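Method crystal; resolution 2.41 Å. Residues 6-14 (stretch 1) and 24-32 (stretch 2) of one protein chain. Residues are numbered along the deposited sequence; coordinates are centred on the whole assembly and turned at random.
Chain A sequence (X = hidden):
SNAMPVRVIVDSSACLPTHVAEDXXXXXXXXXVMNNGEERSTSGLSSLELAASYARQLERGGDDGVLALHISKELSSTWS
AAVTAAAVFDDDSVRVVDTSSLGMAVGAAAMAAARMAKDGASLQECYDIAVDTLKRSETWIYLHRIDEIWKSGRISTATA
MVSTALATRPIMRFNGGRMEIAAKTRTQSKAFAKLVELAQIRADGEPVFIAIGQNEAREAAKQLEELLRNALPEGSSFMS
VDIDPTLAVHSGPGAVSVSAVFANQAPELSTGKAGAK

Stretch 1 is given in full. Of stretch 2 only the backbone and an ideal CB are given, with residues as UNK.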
ATOM      1  N   VAL A   6      18.947  -6.111   9.186  1.00 27.42           N
ATOM      2  CA  VAL A   6      18.342  -6.177   7.876  1.00 25.59           C
ATOM      3  C   VAL A   6      17.739  -4.813   7.517  1.00 25.02           C
ATOM      4  O   VAL A   6      17.202  -4.108   8.378  1.00 24.93           O
ATOM      5  CB  VAL A   6      17.242  -7.249   7.861  1.00 25.76           C
ATOM      6  CG1 VAL A   6      16.260  -6.997   6.724  1.00 22.46           C
ATOM      7  CG2 VAL A   6      17.883  -8.657   7.863  1.00 24.02           C
ATOM      8  N   ARG A   7      17.848  -4.433   6.251  1.00 23.79           N
ATOM      9  CA  ARG A   7      17.384  -3.126   5.843  1.00 23.50           C
ATOM     10  C   ARG A   7      16.103  -3.255   5.038  1.00 23.04           C
ATOM     11  O   ARG A   7      16.014  -4.128   4.172  1.00 22.78           O
ATOM     12  CB  ARG A   7      18.449  -2.396   5.022  1.00 23.91           C
ATOM     13  CG  ARG A   7      19.768  -2.129   5.755  1.00 23.47           C
ATOM     14  CD  ARG A   7      20.275  -0.787   5.309  1.00 26.73           C
ATOM     15  NE  ARG A   7      20.188   0.102   6.426  1.00 34.29           N
ATOM     16  CZ  ARG A   7      19.584   1.275   6.478  1.00 34.56           C
ATOM     17  NH1 ARG A   7      18.982   1.806   5.442  1.00 35.86           N
ATOM     18  NH2 ARG A   7      19.612   1.914   7.623  1.00 34.92           N
ATOM     19  N   VAL A   8      15.136  -2.380   5.319  1.00 21.94           N
ATOM     20  CA  VAL A   8      13.833  -2.438   4.662  1.00 22.03           C
ATOM     21  C   VAL A   8      13.630  -1.292   3.673  1.00 21.89           C
ATOM     22  O   VAL A   8      13.948  -0.134   3.960  1.00 21.52           O
ATOM     23  CB  VAL A   8      12.700  -2.453   5.702  1.00 23.01           C
ATOM     24  CG1 VAL A   8      11.301  -2.487   5.021  1.00 21.69           C
ATOM     25  CG2 VAL A   8      12.878  -3.657   6.651  1.00 21.33           C
ATOM     26  N   ILE A   9      13.120  -1.640   2.496  1.00 22.40           N
ATOM     27  CA  ILE A   9      12.907  -0.688   1.404  1.00 23.27           C
ATOM     28  C   ILE A   9      11.507  -0.874   0.881  1.00 23.08           C
ATOM     29  O   ILE A   9      11.076  -2.010   0.646  1.00 23.15           O
ATOM     30  CB  ILE A   9      13.870  -0.932   0.210  1.00 23.56           C
ATOM     31  CG1 ILE A   9      15.326  -0.985   0.692  1.00 28.47           C
ATOM     32  CG2 ILE A   9      13.740   0.184  -0.847  1.00 22.47           C
ATOM     33  CD1 ILE A   9      16.400  -1.041  -0.487  1.00 31.53           C
ATOM     34  N   VAL A  10      10.813   0.247   0.688  1.00 23.19           N
ATOM     35  CA  VAL A  10       9.505   0.270   0.028  1.00 22.86           C
ATOM     36  C   VAL A  10       9.567   1.344  -1.052  1.00 23.68           C
ATOM     37  O   VAL A  10      10.543   2.068  -1.160  1.00 23.38           O
ATOM     38  CB  VAL A  10       8.295   0.630   1.000  1.00 22.35           C
ATOM     39  CG1 VAL A  10       8.203  -0.322   2.133  1.00 20.63           C
ATOM     40  CG2 VAL A  10       8.425   2.048   1.548  1.00 19.69           C
ATOM     41  N   ASP A  11       8.498   1.449  -1.833  1.00 24.08           N
ATOM     42  CA  ASP A  11       8.372   2.541  -2.763  1.00 24.30           C
ATOM     43  C   ASP A  11       7.339   3.524  -2.174  1.00 24.36           C
ATOM     44  O   ASP A  11       6.782   3.267  -1.077  1.00 23.63           O
ATOM     45  CB  ASP A  11       8.056   2.036  -4.173  1.00 23.47           C
ATOM     46  CG  ASP A  11       6.727   1.255  -4.259  1.00 27.20           C
ATOM     47  OD1 ASP A  11       5.671   1.913  -4.088  1.00 29.22           O
ATOM     48  OD2 ASP A  11       6.732   0.007  -4.539  1.00 26.19           O
ATOM     49  N   SER A  12       7.108   4.639  -2.869  1.00 23.00           N
ATOM     50  CA  SER A  12       6.259   5.702  -2.335  1.00 23.74           C
ATOM     51  C   SER A  12       4.787   5.255  -2.228  1.00 23.58           C
ATOM     52  O   SER A  12       4.051   5.767  -1.391  1.00 22.96           O
ATOM     53  CB  SER A  12       6.381   6.975  -3.181  1.00 22.96           C
ATOM     54  OG  SER A  12       5.864   6.660  -4.462  1.00 23.20           O
ATOM     55  N   SER A  13       4.375   4.299  -3.065  1.00 23.52           N
ATOM     56  CA  SER A  13       3.014   3.782  -2.976  1.00 24.37           C
ATOM     57  C   SER A  13       2.651   3.179  -1.606  1.00 25.21           C
ATOM     58  O   SER A  13       1.455   3.047  -1.310  1.00 25.95           O
ATOM     59  CB  SER A  13       2.684   2.762  -4.077  1.00 23.53           C
ATOM     60  OG  SER A  13       3.375   1.554  -3.855  1.00 24.69           O
ATOM     61  N   ALA A  14       3.637   2.803  -0.782  1.00 24.10           N
ATOM     62  CA  ALA A  14       3.289   2.324   0.562  1.00 24.40           C
ATOM     63  C   ALA A  14       2.612   3.402   1.435  1.00 24.77           C
ATOM     64  O   ALA A  14       2.034   3.065   2.469  1.00 24.90           O
ATOM     65  CB  ALA A  14       4.523   1.722   1.309  1.00 22.42           C
ATOM     66  N   UNK A  24      12.054   4.979  11.543  1.00 31.38           N
ATOM     67  CA  UNK A  24      12.299   3.520  11.503  1.00 30.32           C
ATOM     68  C   UNK A  24      13.382   3.102  10.528  1.00 29.32           C
ATOM     69  O   UNK A  24      13.627   1.917  10.347  1.00 28.81           O
ATOM     70  CB  UNK A  24      11.006   2.788  11.139  1.00 30.32           C
ATOM     71  N   UNK A  25      14.011   4.069   9.873  1.00 28.48           N
ATOM     72  CA  UNK A  25      15.099   3.769   8.941  1.00 27.66           C
ATOM     73  C   UNK A  25      14.642   2.865   7.763  1.00 26.83           C
ATOM     74  O   UNK A  25      15.352   1.940   7.296  1.00 25.99           O
ATOM     75  CB  UNK A  25      16.245   3.095   9.699  1.00 27.66           C
ATOM     76  N   UNK A  26      13.425   3.128   7.303  1.00 25.53           N
ATOM     77  CA  UNK A  26      12.913   2.463   6.130  1.00 24.51           C
ATOM     78  C   UNK A  26      13.266   3.357   4.932  1.00 24.27           C
ATOM     79  O   UNK A  26      12.984   4.551   4.948  1.00 22.73           O
ATOM     80  CB  UNK A  26      11.408   2.209   6.238  1.00 24.51           C
ATOM     81  N   UNK A  27      13.881   2.763   3.910  1.00 23.41           N
ATOM     82  CA  UNK A  27      14.232   3.498   2.716  1.00 23.30           C
ATOM     83  C   UNK A  27      12.989   3.562   1.816  1.00 24.12           C
ATOM     84  O   UNK A  27      12.341   2.519   1.539  1.00 24.71           O
ATOM     85  CB  UNK A  27      15.415   2.848   1.997  1.00 23.30           C
ATOM     86  N   UNK A  28      12.659   4.781   1.377  1.00 23.74           N
ATOM     87  CA  UNK A  28      11.552   4.993   0.430  1.00 23.50           C
ATOM     88  C   UNK A  28      12.067   5.350  -1.002  1.00 23.57           C
ATOM     89  O   UNK A  28      12.822   6.296  -1.163  1.00 22.71           O
ATOM     90  CB  UNK A  28      10.642   6.107   0.950  1.00 23.50           C
ATOM     91  N   UNK A  29      11.694   4.579  -2.024  1.00 23.69           N
ATOM     92  CA  UNK A  29      12.016   4.988  -3.407  1.00 25.10           C
ATOM     93  C   UNK A  29      10.766   5.489  -4.071  1.00 25.13           C
ATOM     94  O   UNK A  29       9.763   4.769  -4.106  1.00 26.21           O
ATOM     95  CB  UNK A  29      12.620   3.836  -4.213  1.00 25.10           C
ATOM     96  N   UNK A  30      10.821   6.681  -4.634  1.00 24.95           N
ATOM     97  CA  UNK A  30       9.644   7.267  -5.293  1.00 25.86           C
ATOM     98  C   UNK A  30       9.300   6.703  -6.674  1.00 25.69           C
ATOM     99  O   UNK A  30      10.158   6.673  -7.565  1.00 25.62           O
ATOM    100  CB  UNK A  30       9.858   8.776  -5.430  1.00 25.86           C
ATOM    101  N   UNK A  31       8.041   6.312  -6.862  1.00 25.41           N
ATOM    102  CA  UNK A  31       7.503   6.043  -8.217  1.00 25.77           C
ATOM    103  C   UNK A  31       7.480   7.357  -9.033  1.00 26.41           C
ATOM    104  O   UNK A  31       7.670   8.431  -8.468  1.00 26.71           O
ATOM    105  CB  UNK A  31       6.099   5.441  -8.133  1.00 25.77           C
ATOM    106  N   UNK A  32       7.239   7.280 -10.343  1.00 26.56           N
ATOM    107  CA  UNK A  32       7.320   8.474 -11.212  1.00 27.20           C
ATOM    108  C   UNK A  32       5.983   9.098 -11.599  1.00 28.25           C
ATOM    109  O   UNK A  32       5.024   8.404 -11.981  1.00 27.54           O
ATOM    110  CB  UNK A  32       8.066   8.108 -12.497  1.00 27.20           C
TER

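Position 24 has nothing of stretch 1 within 5.5 Å of its ideal CB, so the contact sets no preference; the residue is Leu24, which does not touch stretch 1.

Position 25 has positive phi (61/38) as a helix ends, a conformation that favours glycine or asparagine. Its ideal CB, however, lies 4.1 Å from Arg7 NH2, so an acidic side chain would also suit. The residue is Asp25, with chi1 t, and its carboxylate forms a salt bridge at the edge of the Arg7 guanidinium. The modelled separation, 2.3 Å from Asp25 OD2 to Arg7 NH2, is too short to be taken literally.

At 26 the backbone is extended (-92/129) and CB points to the sheet face that carries Val8 and Val10. Valine, isoleucine or leucine would fit. Ile26 is found, its CG2 lying 4.3 Å from Val8 CG1 and 4.1 Å from Val10 CG2.

Position 27 pairs in parallel with Ile9: its N donates to Val8 O (2.9 Å, 162°) and its O accepts from Val10 N (2.9 Å, 166°). The ideal CB is 4.0 Å from Ile9 CG1 and 5.1 Å from Arg7 NH1, a mixed setting for threonine, valine or isoleucine. Thr27 is the residue. Its CB packs near Ile9, while its OG1 donates to water 1 (2.7 Å), which in turn donates to Val8 O (2.6 Å) and Asp25 O (2.8 Å).

The CB at 28 returns to the face of Val10, 4.6 Å from Val10 O, and a beta-branched aliphatic suits the strand. Val28, with chi1 t, places CG2 4.1 Å from Val10 CG2 and CG1 3.9 Å from Ser12 CA.

Position 29 bridges Asp11: its N donates to Val10 O (2.9 Å, 166°), and its O accepts a weak bond from Ser12 N (2.9 Å, 123°). CB lies on the face of Ile9, 5.1 Å from Ile9 CG2, so valine, leucine or isoleucine could reach that methyl. Ile29 does, with CD1 3.7 Å from Ile9 CG2.

At 30 CB points away, which leaves many polar residues possible. Asn30 still brings OD1 to 3.5 Å from Ser12 CB.

Position 31 donates its N to Ser12 OG (3.3 Å, 160°), a backbone bond available to any residue except proline. CB points sideways, 3.9 Å from that same OG, and a longer aliphatic could extend towards Ser13. Leu31 does so, its CD1 3.6 Å from Ser13 CB and also 3.6 Å from Asp11 OD1.

Position 32 points away and is unconstrained here; it is His32.

Stretch 2 (24-32) LDITVINLH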
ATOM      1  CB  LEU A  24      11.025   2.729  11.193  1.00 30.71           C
ATOM      2  CG  LEU A  24       9.719   3.164  11.872  1.00 32.17           C
ATOM      3  CD1 LEU A  24       8.582   2.288  11.370  1.00 31.04           C
ATOM      4  CD2 LEU A  24       9.830   3.103  13.384  1.00 30.47           C
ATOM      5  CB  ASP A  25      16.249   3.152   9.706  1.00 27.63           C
ATOM      6  CG  ASP A  25      17.565   3.336   9.016  1.00 29.83           C
ATOM      7  OD1 ASP A  25      17.651   4.044   7.994  1.00 35.30           O
ATOM      8  OD2 ASP A  25      18.556   2.768   9.502  1.00 33.43           O
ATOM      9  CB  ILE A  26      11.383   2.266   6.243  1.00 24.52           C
ATOM     10  CG1 ILE A  26      11.079   1.297   7.396  1.00 23.66           C
ATOM     11  CG2 ILE A  26      10.777   1.763   4.921  1.00 23.38           C
ATOM     12  CD1 ILE A  26       9.602   1.154   7.714  1.00 20.49           C
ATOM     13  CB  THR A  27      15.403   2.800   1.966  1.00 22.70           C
ATOM     14  OG1 THR A  27      16.502   2.623   2.863  1.00 23.61           O
ATOM     15  CG2 THR A  27      15.892   3.627   0.772  1.00 20.56           C
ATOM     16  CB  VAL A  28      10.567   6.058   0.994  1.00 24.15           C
ATOM     17  CG1 VAL A  28       9.362   6.283   0.037  1.00 19.60           C
ATOM     18  CG2 VAL A  28      10.108   5.646   2.434  1.00 20.37           C
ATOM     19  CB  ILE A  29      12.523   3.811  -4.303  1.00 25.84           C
ATOM     20  CG1 ILE A  29      13.411   2.887  -3.522  1.00 27.52           C
ATOM     21  CG2 ILE A  29      13.294   4.355  -5.550  1.00 22.72           C
ATOM     22  CD1 ILE A  29      13.594   1.610  -4.238  1.00 36.34           C
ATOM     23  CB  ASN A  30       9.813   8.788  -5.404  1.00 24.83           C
ATOM     24  CG  ASN A  30       9.785   9.469  -4.044  1.00 26.98           C
ATOM     25  OD1 ASN A  30       9.292   8.909  -3.062  1.00 29.42           O
ATOM     26  ND2 ASN A  30      10.340  10.667  -3.971  1.00 27.00           N
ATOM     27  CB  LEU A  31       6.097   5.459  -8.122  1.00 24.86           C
ATOM     28  CG  LEU A  31       5.983   4.202  -7.265  1.00 25.61           C
ATOM     29  CD1 LEU A  31       4.500   3.733  -7.025  1.00 21.36           C
ATOM     30  CD2 LEU A  31       6.849   3.131  -7.914  1.00 25.32           C
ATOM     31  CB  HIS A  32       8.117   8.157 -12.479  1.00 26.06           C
ATOM     32  CG  HIS A  32       9.450   7.555 -12.187  1.00 27.35           C
ATOM     33  ND1 HIS A  32      10.508   8.301 -11.712  1.00 28.90           N
ATOM     34  CD2 HIS A  32       9.880   6.273 -12.223  1.00 25.73           C
ATOM     35  CE1 HIS A  32      11.541   7.510 -11.494  1.00 23.79           C
ATOM     36  NE2 HIS A  32      11.190   6.280 -11.816  1.00 25.52           N
TER
HETATM   37  O   HOH W   1      16.221   0.805   4.846  1.00 20.77           O
HETATM   38  O   HOH W   2      15.192  -0.719   7.595  1.00 33.15           O
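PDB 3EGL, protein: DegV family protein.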